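Side-chain contacts in glutathione S-transferase 2 (Heligmosomoides polygyrus, PDB 1TW9), which probably catalyses the conjugation of glutathione to electrophilic halide compounds, as expected of a sigma-class glutathione transferase: residues 16-21 with 69-74; 63-68 with 91-96; 119-124 with 169-174; 134-139 with 179-184. All blocks are in the same frame, centred on the assembly; numbering follows the deposited sequence.

Contact 1: residues 16-21 with 69-74; sequences ECARQV and RYLAKT. Unlike the reference sequence in segment 16-21: Val21 (reference Ile).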
loop_
_atom_site.group_PDB
_atom_site.type_symbol
_atom_site.label_atom_id
_atom_site.label_comp_id
_atom_site.label_asym_id
_atom_site.label_seq_id
_atom_site.Cartn_x
_atom_site.Cartn_y
_atom_site.Cartn_z
ATOM N N GLU A 16 7.858 -4.126 12.536
ATOM C CA GLU A 16 8.132 -5.535 12.734
ATOM C C GLU A 16 8.172 -6.339 11.435
ATOM O O GLU A 16 8.968 -7.236 11.327
ATOM C CB GLU A 16 7.140 -6.138 13.678
ATOM C CG GLU A 16 7.427 -7.557 14.147
ATOM C CD GLU A 16 8.693 -7.746 14.933
ATOM O OE1 GLU A 16 9.333 -6.763 15.351
ATOM O OE2 GLU A 16 9.037 -8.924 15.174
ATOM N N CYS A 17 7.301 -6.045 10.482
ATOM C CA CYS A 17 7.295 -6.870 9.243
ATOM C C CYS A 17 8.644 -6.712 8.564
ATOM O O CYS A 17 9.326 -7.707 8.247
ATOM C CB CYS A 17 6.061 -6.498 8.435
ATOM S SG CYS A 17 5.934 -7.482 6.936
ATOM N N ALA A 18 9.128 -5.478 8.492
ATOM C CA ALA A 18 10.468 -5.261 7.954
ATOM C C ALA A 18 11.538 -6.116 8.680
ATOM O O ALA A 18 12.436 -6.742 8.038
ATOM C CB ALA A 18 10.767 -3.822 7.911
ATOM N N ARG A 19 11.523 -6.084 10.023
ATOM C CA ARG A 19 12.465 -6.843 10.839
ATOM C C ARG A 19 12.366 -8.287 10.542
ATOM O O ARG A 19 13.364 -9.019 10.484
ATOM C CB ARG A 19 12.227 -6.577 12.330
ATOM C CG ARG A 19 12.422 -5.130 12.744
ATOM C CD ARG A 19 12.453 -5.081 14.274
ATOM N NE ARG A 19 12.439 -3.698 14.799
ATOM C CZ ARG A 19 11.375 -3.129 15.340
ATOM N NH1 ARG A 19 10.220 -3.791 15.430
ATOM N NH2 ARG A 19 11.494 -1.921 15.841
ATOM N N GLN A 20 11.136 -8.764 10.321
ATOM C CA GLN A 20 10.981 -10.165 10.003
ATOM C C GLN A 20 11.437 -10.549 8.552
ATOM O O GLN A 20 11.901 -11.652 8.334
ATOM C CB GLN A 20 9.614 -10.636 10.318
ATOM C CG GLN A 20 9.320 -10.574 11.789
ATOM C CD GLN A 20 8.045 -11.180 12.193
ATOM O OE1 GLN A 20 7.415 -11.879 11.377
ATOM N NE2 GLN A 20 7.634 -10.937 13.423
ATOM N N VAL A 21 11.324 -9.622 7.600
ATOM C CA VAL A 21 11.890 -9.842 6.266
ATOM C C VAL A 21 13.404 -9.991 6.382
ATOM O O VAL A 21 14.000 -10.871 5.824
ATOM C CB VAL A 21 11.478 -8.745 5.298
ATOM C CG1 VAL A 21 12.209 -8.892 3.994
ATOM C CG2 VAL A 21 9.919 -8.871 5.046
ATOM N N ARG A 69 7.728 -4.273 1.147
ATOM C CA ARG A 69 7.670 -4.749 -0.253
ATOM C C ARG A 69 9.026 -4.608 -0.892
ATOM O O ARG A 69 9.501 -5.519 -1.523
ATOM C CB ARG A 69 6.643 -4.001 -1.011
ATOM C CG ARG A 69 6.461 -4.415 -2.435
ATOM C CD ARG A 69 5.483 -3.604 -3.255
ATOM N NE ARG A 69 4.202 -3.478 -2.615
ATOM C CZ ARG A 69 3.805 -2.490 -1.822
ATOM N NH1 ARG A 69 4.526 -1.369 -1.660
ATOM N NH2 ARG A 69 2.598 -2.582 -1.265
ATOM N N TYR A 70 9.694 -3.505 -0.651
ATOM C CA TYR A 70 11.047 -3.304 -1.166
ATOM C C TYR A 70 12.038 -4.406 -0.705
ATOM O O TYR A 70 12.740 -5.008 -1.498
ATOM C CB TYR A 70 11.562 -1.916 -0.769
ATOM C CG TYR A 70 13.046 -1.736 -1.046
ATOM C CD1 TYR A 70 13.490 -1.469 -2.355
ATOM C CD2 TYR A 70 14.010 -1.843 -0.062
ATOM C CE1 TYR A 70 14.762 -1.403 -2.653
ATOM C CE2 TYR A 70 15.271 -1.735 -0.384
ATOM C CZ TYR A 70 15.667 -1.449 -1.640
ATOM O OH TYR A 70 17.056 -1.389 -1.857
ATOM N N LEU A 71 12.101 -4.600 0.612
ATOM C CA LEU A 71 12.934 -5.624 1.221
ATOM C C LEU A 71 12.545 -6.966 0.727
ATOM O O LEU A 71 13.382 -7.760 0.337
ATOM C CB LEU A 71 12.823 -5.544 2.717
ATOM C CG LEU A 71 13.467 -4.345 3.347
ATOM C CD1 LEU A 71 13.167 -4.324 4.849
ATOM C CD2 LEU A 71 14.985 -4.176 3.004
ATOM N N ALA A 72 11.240 -7.217 0.636
ATOM C CA ALA A 72 10.758 -8.534 0.147
ATOM C C ALA A 72 11.119 -8.856 -1.301
ATOM O O ALA A 72 11.580 -9.910 -1.594
ATOM C CB ALA A 72 9.283 -8.677 0.356
ATOM N N LYS A 73 11.109 -7.852 -2.160
ATOM C CA LYS A 73 11.526 -8.016 -3.533
ATOM C C LYS A 73 13.053 -8.211 -3.602
ATOM O O LYS A 73 13.547 -8.949 -4.473
ATOM C CB LYS A 73 11.074 -6.857 -4.347
ATOM C CG LYS A 73 9.588 -6.900 -4.589
ATOM C CD LYS A 73 9.010 -5.656 -5.363
ATOM C CE LYS A 73 7.555 -5.789 -5.861
ATOM N NZ LYS A 73 7.383 -6.772 -7.019
ATOM N N THR A 74 13.758 -7.482 -2.770
ATOM C CA THR A 74 15.196 -7.598 -2.728
ATOM C C THR A 74 15.596 -9.022 -2.467
ATOM O O THR A 74 16.569 -9.564 -3.034
ATOM C CB THR A 74 15.761 -6.653 -1.667
ATOM O OG1 THR A 74 15.524 -5.310 -2.050
ATOM C CG2 THR A 74 17.260 -6.751 -1.531
#

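Contact 2: residues 63-68 with 91-96; sequences QSQAIC and LADAYT. Unlike the reference sequence in segment 91-96: Leu91 (reference Pro).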
loop_
_atom_site.group_PDB
_atom_site.type_symbol
_atom_site.label_atom_id
_atom_site.label_comp_id
_atom_site.label_asym_id
_atom_site.label_seq_id
_atom_site.Cartn_x
_atom_site.Cartn_y
_atom_site.Cartn_z
ATOM N N GLN A 63 7.544 4.615 5.049
ATOM C CA GLN A 63 6.236 3.981 4.903
ATOM C C GLN A 63 6.387 2.444 5.011
ATOM O O GLN A 63 7.000 1.780 4.196
ATOM C CB GLN A 63 5.485 4.389 3.670
ATOM C CG GLN A 63 5.160 5.867 3.561
ATOM C CD GLN A 63 4.060 6.287 4.481
ATOM O OE1 GLN A 63 3.872 7.467 4.721
ATOM N NE2 GLN A 63 3.351 5.314 5.034
ATOM N N SER A 64 5.765 1.909 6.067
ATOM C CA SER A 64 5.840 0.502 6.433
ATOM C C SER A 64 5.726 -0.473 5.292
ATOM O O SER A 64 6.560 -1.299 5.080
ATOM C CB SER A 64 4.684 0.193 7.442
ATOM O OG SER A 64 4.938 -1.084 7.964
ATOM N N GLN A 65 4.618 -0.415 4.565
ATOM C CA GLN A 65 4.420 -1.405 3.524
ATOM C C GLN A 65 5.387 -1.163 2.352
ATOM O O GLN A 65 5.791 -2.110 1.705
ATOM C CB GLN A 65 3.001 -1.425 2.995
ATOM C CG GLN A 65 2.092 -2.153 3.969
ATOM C CD GLN A 65 0.757 -2.643 3.494
ATOM O OE1 GLN A 65 0.321 -2.491 2.314
ATOM N NE2 GLN A 65 -0.001 -3.163 4.493
ATOM N N ALA A 66 5.776 0.082 2.087
ATOM C CA ALA A 66 6.745 0.356 0.985
ATOM C C ALA A 66 8.124 -0.282 1.291
ATOM O O ALA A 66 8.767 -0.826 0.438
ATOM C CB ALA A 66 6.885 1.792 0.771
ATOM N N ILE A 67 8.490 -0.143 2.536
ATOM C CA ILE A 67 9.681 -0.731 3.102
ATOM C C ILE A 67 9.654 -2.271 2.989
ATOM O O ILE A 67 10.600 -2.892 2.481
ATOM C CB ILE A 67 9.878 -0.252 4.537
ATOM C CG1 ILE A 67 10.249 1.245 4.591
ATOM C CG2 ILE A 67 10.943 -1.087 5.177
ATOM C CD1 ILE A 67 10.213 1.746 6.001
ATOM N N CYS A 68 8.577 -2.887 3.453
ATOM C CA CYS A 68 8.457 -4.361 3.478
ATOM C C CYS A 68 8.496 -4.887 2.055
ATOM O O CYS A 68 9.171 -5.824 1.795
ATOM C CB CYS A 68 7.139 -4.762 4.119
ATOM S SG CYS A 68 7.296 -4.507 5.868
ATOM N N LEU A 91 -3.534 -8.444 -0.579
ATOM C CA LEU A 91 -3.821 -8.978 0.762
ATOM C C LEU A 91 -3.324 -8.000 1.855
ATOM O O LEU A 91 -3.945 -7.858 2.894
ATOM C CB LEU A 91 -3.188 -10.368 0.919
ATOM C CG LEU A 91 -4.047 -11.411 0.170
ATOM C CD1 LEU A 91 -3.131 -12.536 -0.161
ATOM C CD2 LEU A 91 -5.172 -11.806 1.085
ATOM N N ALA A 92 -2.156 -7.364 1.643
ATOM C CA ALA A 92 -1.605 -6.457 2.596
ATOM C C ALA A 92 -2.477 -5.230 2.649
ATOM O O ALA A 92 -2.665 -4.650 3.721
ATOM C CB ALA A 92 -0.249 -6.084 2.217
ATOM N N ASP A 93 -3.031 -4.825 1.515
ATOM C CA ASP A 93 -3.935 -3.676 1.528
ATOM C C ASP A 93 -5.271 -4.022 2.215
ATOM O O ASP A 93 -5.862 -3.209 2.892
ATOM C CB ASP A 93 -4.275 -3.330 0.135
ATOM C CG ASP A 93 -3.291 -2.432 -0.510
ATOM O OD1 ASP A 93 -2.461 -1.829 0.237
ATOM O OD2 ASP A 93 -3.365 -2.196 -1.771
ATOM N N ALA A 94 -5.780 -5.207 1.975
ATOM C CA ALA A 94 -6.962 -5.684 2.735
ATOM C C ALA A 94 -6.672 -5.699 4.212
ATOM O O ALA A 94 -7.534 -5.378 5.025
ATOM C CB ALA A 94 -7.381 -7.051 2.270
ATOM N N TYR A 95 -5.442 -6.056 4.595
ATOM C CA TYR A 95 -5.036 -6.054 6.007
ATOM C C TYR A 95 -5.188 -4.632 6.553
ATOM O O TYR A 95 -5.750 -4.393 7.643
ATOM C CB TYR A 95 -3.566 -6.558 6.155
ATOM C CG TYR A 95 -3.037 -6.379 7.538
ATOM C CD1 TYR A 95 -3.516 -7.165 8.605
ATOM C CD2 TYR A 95 -2.057 -5.433 7.811
ATOM C CE1 TYR A 95 -2.990 -6.989 9.872
ATOM C CE2 TYR A 95 -1.572 -5.245 9.052
ATOM C CZ TYR A 95 -2.058 -6.010 10.093
ATOM O OH TYR A 95 -1.541 -5.820 11.332
ATOM N N THR A 96 -4.603 -3.668 5.837
ATOM C CA THR A 96 -4.669 -2.271 6.220
ATOM C C THR A 96 -6.089 -1.811 6.454
ATOM O O THR A 96 -6.359 -1.105 7.417
ATOM C CB THR A 96 -4.012 -1.401 5.146
ATOM O OG1 THR A 96 -2.636 -1.688 5.140
ATOM C CG2 THR A 96 -4.060 0.108 5.472
HETATM O O HOH W 1 -1.932 -0.698 2.572
#

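Contact 3: residues 119-124 with 169-174; sequences KPKTDV and NRVPEY. Unlike the reference sequence in segment 119-124: Pro120 (reference Leu).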
loop_
_atom_site.group_PDB
_atom_site.type_symbol
_atom_site.label_atom_id
_atom_site.label_comp_id
_atom_site.label_asym_id
_atom_site.label_seq_id
_atom_site.Cartn_x
_atom_site.Cartn_y
_atom_site.Cartn_z
ATOM N N LYS A 119 -15.096 -4.223 25.726
ATOM C CA LYS A 119 -16.203 -3.763 24.887
ATOM C C LYS A 119 -15.788 -3.715 23.398
ATOM O O LYS A 119 -16.480 -4.314 22.566
ATOM C CB LYS A 119 -16.722 -2.406 25.368
ATOM C CG LYS A 119 -17.739 -1.721 24.435
ATOM C CD LYS A 119 -19.190 -2.019 24.846
ATOM C CE LYS A 119 -20.149 -0.957 24.346
ATOM N NZ LYS A 119 -20.579 -0.026 25.441
ATOM N N PRO A 120 -14.723 -2.974 23.051
ATOM C CA PRO A 120 -14.111 -3.094 21.707
ATOM C C PRO A 120 -13.935 -4.546 21.195
ATOM O O PRO A 120 -14.248 -4.812 20.029
ATOM C CB PRO A 120 -12.752 -2.391 21.861
ATOM C CG PRO A 120 -12.943 -1.390 23.006
ATOM C CD PRO A 120 -14.087 -1.895 23.842
ATOM N N LYS A 121 -13.455 -5.460 22.045
ATOM C CA LYS A 121 -13.348 -6.882 21.683
ATOM C C LYS A 121 -14.601 -7.325 20.960
ATOM O O LYS A 121 -14.584 -7.716 19.785
ATOM C CB LYS A 121 -13.173 -7.737 22.942
ATOM C CG LYS A 121 -13.026 -9.255 22.755
ATOM C CD LYS A 121 -13.490 -9.991 24.047
ATOM C CE LYS A 121 -12.713 -11.279 24.377
ATOM N NZ LYS A 121 -13.310 -12.585 23.870
ATOM N N THR A 122 -15.710 -7.237 21.673
ATOM C CA THR A 122 -16.952 -7.761 21.166
ATOM C C THR A 122 -17.592 -6.848 20.113
ATOM O O THR A 122 -18.261 -7.336 19.197
ATOM C CB THR A 122 -17.933 -8.096 22.341
ATOM O OG1 THR A 122 -19.210 -8.461 21.814
ATOM C CG2 THR A 122 -18.230 -6.894 23.221
ATOM N N ASP A 123 -17.384 -5.541 20.225
ATOM C CA ASP A 123 -18.078 -4.615 19.342
ATOM C C ASP A 123 -17.354 -4.388 18.026
ATOM O O ASP A 123 -18.005 -4.228 16.988
ATOM C CB ASP A 123 -18.380 -3.301 20.066
ATOM C CG ASP A 123 -19.530 -3.443 21.087
ATOM O OD1 ASP A 123 -20.014 -4.585 21.288
ATOM O OD2 ASP A 123 -20.019 -2.482 21.735
ATOM N N VAL A 124 -16.023 -4.378 18.051
ATOM C CA VAL A 124 -15.278 -4.092 16.832
ATOM C C VAL A 124 -14.345 -5.241 16.429
ATOM O O VAL A 124 -14.362 -5.661 15.267
ATOM C CB VAL A 124 -14.536 -2.696 16.874
ATOM C CG1 VAL A 124 -15.290 -1.678 17.728
ATOM C CG2 VAL A 124 -13.089 -2.815 17.320
ATOM N N ASN A 169 -2.823 -13.922 21.325
ATOM C CA ASN A 169 -2.275 -13.693 22.674
ATOM C C ASN A 169 -3.199 -12.822 23.528
ATOM O O ASN A 169 -3.493 -13.152 24.685
ATOM C CB ASN A 169 -0.871 -13.084 22.621
ATOM C CG ASN A 169 0.153 -14.079 22.210
ATOM O OD1 ASN A 169 -0.027 -15.278 22.445
ATOM N ND2 ASN A 169 1.270 -13.608 21.631
ATOM N N ARG A 170 -3.715 -11.752 22.955
ATOM C CA ARG A 170 -4.568 -10.827 23.708
ATOM C C ARG A 170 -5.997 -11.344 23.945
ATOM O O ARG A 170 -6.596 -11.146 25.006
ATOM C CB ARG A 170 -4.657 -9.518 22.939
ATOM C CG ARG A 170 -3.350 -8.837 22.720
ATOM C CD ARG A 170 -3.505 -7.564 21.956
ATOM N NE ARG A 170 -2.251 -6.905 21.658
ATOM C CZ ARG A 170 -1.612 -6.033 22.465
ATOM N NH1 ARG A 170 -2.075 -5.695 23.655
ATOM N NH2 ARG A 170 -0.475 -5.487 22.045
ATOM N N VAL A 171 -6.527 -12.008 22.933
ATOM C CA VAL A 171 -7.887 -12.469 22.883
ATOM C C VAL A 171 -7.884 -13.889 22.340
ATOM O O VAL A 171 -7.967 -14.072 21.099
ATOM C CB VAL A 171 -8.696 -11.558 21.973
ATOM C CG1 VAL A 171 -10.134 -12.053 21.813
ATOM C CG2 VAL A 171 -8.671 -10.089 22.528
ATOM N N PRO A 172 -7.759 -14.894 23.228
ATOM C CA PRO A 172 -7.703 -16.304 22.798
ATOM C C PRO A 172 -8.771 -16.711 21.792
ATOM O O PRO A 172 -8.467 -17.511 20.889
ATOM C CB PRO A 172 -7.878 -17.069 24.101
ATOM C CG PRO A 172 -7.257 -16.208 25.102
ATOM C CD PRO A 172 -7.579 -14.782 24.687
ATOM N N GLU A 173 -9.991 -16.169 21.902
ATOM C CA GLU A 173 -11.087 -16.546 21.010
ATOM C C GLU A 173 -10.912 -16.007 19.576
ATOM O O GLU A 173 -11.667 -16.322 18.688
ATOM C CB GLU A 173 -12.496 -16.287 21.629
ATOM C CG GLU A 173 -13.205 -14.954 21.407
ATOM C CD GLU A 173 -14.643 -14.927 21.996
ATOM O OE1 GLU A 173 -14.799 -14.509 23.181
ATOM O OE2 GLU A 173 -15.648 -15.311 21.303
ATOM N N TYR A 174 -9.902 -15.179 19.343
ATOM C CA TYR A 174 -9.694 -14.574 18.015
ATOM C C TYR A 174 -9.663 -15.597 16.892
ATOM O O TYR A 174 -10.165 -15.361 15.815
ATOM C CB TYR A 174 -8.429 -13.739 18.045
ATOM C CG TYR A 174 -8.104 -12.988 16.756
ATOM C CD1 TYR A 174 -8.589 -11.729 16.523
ATOM C CD2 TYR A 174 -7.287 -13.540 15.812
ATOM C CE1 TYR A 174 -8.303 -11.065 15.335
ATOM C CE2 TYR A 174 -6.973 -12.890 14.654
ATOM C CZ TYR A 174 -7.524 -11.658 14.405
ATOM O OH TYR A 174 -7.281 -10.969 13.241
HETATM O O HOH W 2 -11.307 -14.971 24.151
#

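Contact 4: residues 134-139 with 179-184; sequences GFITKF and PEVKAH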
loop_
_atom_site.group_PDB
_atom_site.type_symbol
_atom_site.label_atom_id
_atom_site.label_comp_id
_atom_site.label_asym_id
_atom_site.label_seq_id
_atom_site.Cartn_x
_atom_site.Cartn_y
_atom_site.Cartn_z
ATOM N N GLY A 134 -12.328 -14.350 7.092
ATOM C CA GLY A 134 -13.060 -15.071 6.072
ATOM C C GLY A 134 -12.346 -14.888 4.745
ATOM O O GLY A 134 -12.183 -15.868 3.971
ATOM N N PHE A 135 -11.965 -13.651 4.419
ATOM C CA PHE A 135 -11.242 -13.395 3.141
ATOM C C PHE A 135 -9.905 -14.135 3.092
ATOM O O PHE A 135 -9.590 -14.807 2.076
ATOM C CB PHE A 135 -10.969 -11.897 2.922
ATOM C CG PHE A 135 -12.220 -11.052 2.776
ATOM C CD1 PHE A 135 -12.292 -9.802 3.382
ATOM C CD2 PHE A 135 -13.306 -11.487 2.051
ATOM C CE1 PHE A 135 -13.420 -9.014 3.248
ATOM C CE2 PHE A 135 -14.412 -10.709 1.910
ATOM C CZ PHE A 135 -14.478 -9.460 2.527
ATOM N N ILE A 136 -9.153 -14.050 4.163
ATOM C CA ILE A 136 -7.855 -14.757 4.299
ATOM C C ILE A 136 -8.008 -16.257 4.123
ATOM O O ILE A 136 -7.237 -16.895 3.401
ATOM C CB ILE A 136 -7.157 -14.452 5.699
ATOM C CG1 ILE A 136 -6.742 -13.014 5.818
ATOM C CG2 ILE A 136 -5.885 -15.389 5.918
ATOM C CD1 ILE A 136 -5.989 -12.490 4.664
ATOM N N THR A 137 -9.015 -16.841 4.768
ATOM C CA THR A 137 -9.303 -18.276 4.684
ATOM C C THR A 137 -9.577 -18.755 3.248
ATOM O O THR A 137 -9.091 -19.817 2.807
ATOM C CB THR A 137 -10.470 -18.594 5.585
ATOM O OG1 THR A 137 -10.070 -18.341 6.951
ATOM C CG2 THR A 137 -10.754 -20.093 5.543
ATOM N N LYS A 138 -10.299 -17.936 2.496
ATOM C CA LYS A 138 -10.573 -18.199 1.101
ATOM C C LYS A 138 -9.269 -18.277 0.291
ATOM O O LYS A 138 -9.125 -19.188 -0.480
ATOM C CB LYS A 138 -11.532 -17.134 0.595
ATOM C CG LYS A 138 -11.725 -17.036 -0.802
ATOM C CD LYS A 138 -12.820 -15.961 -1.088
ATOM C CE LYS A 138 -12.261 -14.483 -1.122
ATOM N NZ LYS A 138 -13.471 -13.629 -1.490
ATOM N N PHE A 139 -8.325 -17.371 0.537
ATOM C CA PHE A 139 -7.026 -17.448 -0.097
ATOM C C PHE A 139 -6.234 -18.714 0.328
ATOM O O PHE A 139 -5.669 -19.423 -0.522
ATOM C CB PHE A 139 -6.247 -16.154 0.170
ATOM C CG PHE A 139 -6.605 -15.052 -0.770
ATOM C CD1 PHE A 139 -7.733 -14.306 -0.605
ATOM C CD2 PHE A 139 -5.765 -14.741 -1.858
ATOM C CE1 PHE A 139 -8.054 -13.252 -1.446
ATOM C CE2 PHE A 139 -6.112 -13.703 -2.732
ATOM C CZ PHE A 139 -7.246 -12.964 -2.549
ATOM N N PRO A 179 -9.476 -22.314 11.692
ATOM C CA PRO A 179 -8.351 -23.237 11.919
ATOM C C PRO A 179 -7.256 -23.077 10.902
ATOM O O PRO A 179 -6.051 -23.200 11.257
ATOM C CB PRO A 179 -8.966 -24.623 11.793
ATOM C CG PRO A 179 -10.349 -24.424 11.137
ATOM C CD PRO A 179 -10.755 -23.023 11.392
ATOM N N GLU A 180 -7.639 -22.794 9.668
ATOM C CA GLU A 180 -6.598 -22.621 8.597
ATOM C C GLU A 180 -5.703 -21.405 8.891
ATOM O O GLU A 180 -4.508 -21.427 8.668
ATOM C CB GLU A 180 -7.232 -22.486 7.208
ATOM C CG GLU A 180 -7.959 -23.698 6.683
ATOM C CD GLU A 180 -9.383 -23.877 7.238
ATOM O OE1 GLU A 180 -9.980 -22.910 7.853
ATOM O OE2 GLU A 180 -9.921 -25.018 7.055
ATOM N N VAL A 181 -6.305 -20.344 9.420
ATOM C CA VAL A 181 -5.554 -19.150 9.763
ATOM C C VAL A 181 -4.641 -19.462 10.921
ATOM O O VAL A 181 -3.511 -19.032 10.926
ATOM C CB VAL A 181 -6.473 -17.975 10.116
ATOM C CG1 VAL A 181 -5.678 -16.810 10.716
ATOM C CG2 VAL A 181 -7.260 -17.506 8.924
ATOM N N LYS A 182 -5.127 -20.203 11.920
ATOM C CA LYS A 182 -4.236 -20.608 13.025
ATOM C C LYS A 182 -3.047 -21.440 12.515
ATOM O O LYS A 182 -1.932 -21.243 12.989
ATOM C CB LYS A 182 -4.955 -21.464 14.100
ATOM C CG LYS A 182 -4.006 -21.596 15.322
ATOM C CD LYS A 182 -4.494 -22.223 16.499
ATOM C CE LYS A 182 -3.335 -22.233 17.567
ATOM N NZ LYS A 182 -3.902 -22.677 18.901
ATOM N N ALA A 183 -3.311 -22.398 11.628
ATOM C CA ALA A 183 -2.334 -23.324 11.081
ATOM C C ALA A 183 -1.264 -22.504 10.348
ATOM O O ALA A 183 -0.063 -22.733 10.431
ATOM C CB ALA A 183 -3.032 -24.255 10.075
ATOM N N HIS A 184 -1.749 -21.502 9.642
ATOM C CA HIS A 184 -0.857 -20.588 8.889
ATOM C C HIS A 184 0.017 -19.789 9.840
ATOM O O HIS A 184 1.221 -19.719 9.662
ATOM C CB HIS A 184 -1.659 -19.677 7.958
ATOM C CG HIS A 184 -0.871 -18.580 7.317
ATOM N ND1 HIS A 184 -0.677 -17.358 7.902
ATOM C CD2 HIS A 184 -0.225 -18.538 6.123
ATOM C CE1 HIS A 184 0.053 -16.597 7.083
ATOM N NE2 HIS A 184 0.309 -17.289 5.982
HETATM O O HOH W 3 -9.327 -20.324 8.769
#

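Contact 1: residues 16-21 with 69-74
Val21 and Leu71 lead a buried, wholly apolar contact between helices 16-24 and 64-75, which run side by side in the N-terminal domain. The short segments are nearly parallel, their axes 9.4 Å apart and 11° from alignment, and the backbones come nearest at Val21 and Ala72. The closest touch is between Val21 CG1 and Leu71 CB, at 3.6 Å. That branch lies anti to the Val21 backbone N (chi1 173°), a setting that carries it across to the root of the leucine and the start of the next residue, Ala72. Leu71 reaches back farther along the other helix: its CD1 rests 3.9 Å from Ala18 CB, one turn before Val21. A branched valine and a longer leucine thus fill the space between the rods, while the small alanines, Ala18 and Ala72, let the helices stay close. No hydrogen bond crosses, so the fit depends on shape and on exclusion of water. Beyond the pair, Leu71 also meets Tyr4 of strand 4-9, and Val21 meets Leu158 of helix 155-170, which belongs to the helical domain. Two near-parallel helices sharing one face of a mixed sheet are characteristic of the thioredoxin-like domain of glutathione transferases.

Contact 2: residues 63-68 with 91-96
The interface between the thioredoxin-like and helical domains is bridged by Gln65 of helix 64-75, which reaches Ala92, Asp93 and Thr96 on helix 82-101. The short segments run roughly antiparallel, at 157°, with axes 11.9 Å apart, a gap spanned by the long side chain of Gln65. Its chain is extended beyond CG (chi2 -162°), which brings the amide against the other helix. Gln65 NE2 donates to Ala92 O over 3.1 Å, with a fairly straight N-H...O angle of 161°. The acceptor lies in the glutamine amide plane, yet NE2 stands well above the carbonyl plane of Ala92. Thr96 N, making the ordinary helical bond, comes to the same oxygen from the opposite face, so the carbonyl serves both its own helix and the neighbouring domain. In glutathione transferases the two domains of a subunit meet along such helices, and Trp155 of helix 155-170 covers both Cys68 and Ala92 beside this bridge. The methyl of Ala92, 3.6 Å from Gln65 OE1, is small enough to let the amide in. A water donates to Gln65 OE1 at 2.9 Å and to Asp93 OD1 at 2.6 Å, bridging two oxygens that would otherwise probably repel each other. It also bonds Thr96 OG1.

Contact 3: residues 119-124 with 169-174
Lys121 and Val171 bring the two backbones nearest, their CA atoms 7.9 Å apart, where the first turns of helix 119-142 face the chain leaving helix 155-170. This is a surface contact at one end of the all-helical domain of the glutathione transferase fold, and it joins the start of one long helix to the turn that ends another. Lys121 does nearly all the work on its side. Its CG lies anti to the backbone N (chi1 -179°), which sends the chain outward toward segment 169-174, and bends at chi3 and chi4 then turn the ammonium end toward Glu173. Along the way the aliphatic part crosses Val171, with Lys121 CE 3.7 Å from Val171 CG1. A lysine suits such an edge because its methylenes can lie on a hydrophobic neighbour while its charge stays in polar surroundings. Val171 is well placed to receive it: the residue has just left helical geometry, its conformation is the extended one that a following proline favours, and its side chain also packs on Leu125 of helix 119-142. Glu173 approaches across the lysine at about a right angle and forms a salt bridge with it. The modelled separation of Lys121 NZ and Glu173 OE1, 2.5 Å, is shorter than usual, so its exact length is doubtful. Farther along, Arg129 bonds the carbonyl oxygens of Glu173 and Tyr174, tying the turn further to helix 119-142. A water also links lysine to backbone, accepting from Lys121 NZ at 3.1 Å and from Glu173 N at 2.9 Å.

Contact 4: residues 134-139 with 179-184
Thr137, Val181 and Glu180 bury the most surface where helix 119-142 crosses the start of helix 179-189 in the all-helical domain of the transferase fold. The short segments cross at 72°, axes 9.3 Å apart, and their backbones approach most closely at Thr137 and Val181. Val181 presents CG2 to two neighbours: Thr137 OG1 at 3.5 Å and, on the buried side, Ile136 CG2 at 3.9 Å. Beta-branched residues suit this crossing, since their bulk lies close to the backbone and fills the space between the helices; Leu133 and Leu140 also pack on Val181. Thr137 has two roles. Its OG1 lies beside the backbone N (chi1 -65°) and bonds the carbonyl oxygen of Leu133 in its own helix, which leaves the methyl, Thr137 CG2, anti to that N and 3.7 Å from Glu180 OE1. The Glu180 chain bends at chi2 (80°), and its other oxygen, OE2, makes a salt bridge with Lys141; a carboxylate at the amino end of a helix is probably favoured by the helix dipole. A water completes the polar side, donating to Thr137 OG1 and to Glu180 OE1, each at 2.8 Å, and accepting from the first-turn amide Val181 N at 3.1 Å.

From the N terminus, contact 1 opens at 16-21 and closes at 69-74, looping over most of the sheet. Contact 2 begins at 63-68, before that closure, and ends at 91-96, so the two cross; they share helix 64-75 and touch through Cys17 and Cys68. Contact 1 lies within the thioredoxin-like domain and joins two of its helices, whereas contact 2 passes from it into the helical domain. Contacts 3 and 4 follow in series after both and cross each other within the helical domain: contact 3 joins the start of helix 119-142 to the turn after helix 155-170, contact 4 its later part to helix 179-189. Leu91 packs on Ile136 and Phe139, joining contact 2 to contact 4.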